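Cell division protein SepF (Methanobrevibacter smithii, PDB 7AL1) tethers the division protein FtsZ to the membrane in this archaeon, the piece given here being its C-terminal SepF core domain, which forms a two-fold dimer. Local coordinates at the interface of chains A and B. Coordinates in Å, arbitrary orientation; residue numbers count along the deposited sequence, not the author numbering. Chains: chain A/B, Cell division protein SepF.

The interface of chains A and B. Residues chain A 15, 17, 27; chain B 96.
The C-terminal residue of one SepF core domain, B:Lys96, lies against the partner's strand 13-17 and helix 22-33 as part of the two-fold dimer interface, touching A:Tyr27 and lying near A:Ile17 and A:Met15. B:Lys96 is poorly ordered, so its atom positions carry less weight than those of the chain A residues. A:Tyr27 meets it with the phenol end of the ring: CE2 of A:Tyr27 packs on CG of B:Lys96 at 3.9 Å. The tyrosine OH comes within 3.2 Å of CE of B:Lys96, a close oxygen-to-methylene approach whose length is uncertain given that disorder. The two side chains cross at about a right angle, and the lysine methylenes all pass on one side of the ring plane, beyond the CE2 and OH rim, without stacking on the ring. With CG anti to the backbone N (chi1 179°), A:Tyr27 extends from its helix towards the partner's tail. Bends in B:Lys96 at chi2 (-71°) and chi4 (-67°) bring its amine alongside A:Met15, both side chains pointing the same way, and NZ of B:Lys96 approaches the methyl CE of A:Met15 loosely at 4.1 Å. Nearer the lysine backbone, CB of B:Lys96 is 4.2 Å from CG1 of A:Ile17, at the limit of contact. On the chain A side A:Tyr27 hides 31 Å², against 15 Å² for A:Ile17 and 8 Å² for A:Met15, so the tyrosine carries most of the contact. Repeated by symmetry with the chains exchanged, the patch probably adds modestly to dimer cohesion by laying each chain's C-terminus on its partner.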
ATOM      1  N   MET A  15       7.542  -4.149  -1.419  1.00 17.68           N
ATOM      2  CA  MET A  15       7.855  -5.007  -0.295  1.00 16.45           C
ATOM      3  C   MET A  15       6.878  -4.761   0.830  1.00 18.38           C
ATOM      4  O   MET A  15       6.491  -3.619   1.094  1.00 20.41           O
ATOM      5  CB  MET A  15       9.260  -4.734   0.241  1.00 21.44           C
ATOM      6  CG  MET A  15      10.295  -4.457  -0.809  1.00 40.67           C
ATOM      7  SD  MET A  15      10.563  -5.909  -1.842  1.00 33.20           S
ATOM      8  CE  MET A  15      11.177  -7.034  -0.600  1.00 54.10           C
ATOM      9  N   ILE A  17       6.548  -5.480   4.900  1.00 17.85           N
ATOM     10  CA  ILE A  17       7.445  -5.795   6.015  0.55 18.74           C
ATOM     11  C   ILE A  17       6.802  -5.313   7.316  1.00 18.01           C
ATOM     12  O   ILE A  17       6.353  -4.160   7.362  1.00 19.01           O
ATOM     13  CB  ILE A  17       8.801  -5.083   5.786  0.55 18.02           C
ATOM     14  CG1 ILE A  17       9.423  -5.404   4.405  0.55 16.35           C
ATOM     15  CG2 ILE A  17       9.814  -5.459   6.851  0.55 18.63           C
ATOM     16  CD1 ILE A  17      10.687  -4.572   3.976  0.55 20.60           C
ATOM     17  N   TYR A  27      16.895  -2.867   7.088  1.00 18.27           N
ATOM     18  CA  TYR A  27      16.563  -3.528   5.842  1.00 16.96           C
ATOM     19  C   TYR A  27      15.526  -2.744   5.053  1.00 15.65           C
ATOM     20  O   TYR A  27      15.624  -2.656   3.831  1.00 16.98           O
ATOM     21  CB  TYR A  27      16.061  -4.940   6.138  1.00 20.60           C
ATOM     22  CG  TYR A  27      15.656  -5.717   4.909  1.00 20.42           C
ATOM     23  CD1 TYR A  27      16.604  -6.239   4.035  1.00 23.06           C
ATOM     24  CD2 TYR A  27      14.326  -5.897   4.592  1.00 21.13           C
ATOM     25  CE1 TYR A  27      16.211  -6.954   2.907  1.00 26.28           C
ATOM     26  CE2 TYR A  27      13.934  -6.610   3.474  1.00 26.91           C
ATOM     27  CZ  TYR A  27      14.877  -7.108   2.635  1.00 27.76           C
ATOM     28  OH  TYR A  27      14.447  -7.806   1.529  1.00 33.18           O
TER
ATOM     29  N   LYS B  96       8.218 -10.052   3.373  1.00 23.38           N
ATOM     30  CA  LYS B  96       9.329 -10.525   4.169  1.00 28.67           C
ATOM     31  C   LYS B  96       8.836 -10.778   5.581  1.00 41.80           C
ATOM     32  O   LYS B  96       9.359 -11.638   6.289  1.00 52.64           O
ATOM     33  CB  LYS B  96      10.434  -9.473   4.155  1.00 31.86           C
ATOM     34  CG  LYS B  96      11.267  -9.460   2.869  1.00 38.93           C
ATOM     35  CD  LYS B  96      12.172 -10.682   2.773  1.00 45.36           C
ATOM     36  CE  LYS B  96      12.991 -10.701   1.482  1.00 54.35           C
ATOM     37  NZ  LYS B  96      12.153 -10.887   0.266  1.00 57.67           N
ATOM     38  OXT LYS B  96       7.893 -10.134   6.044  1.00 42.44           O
TER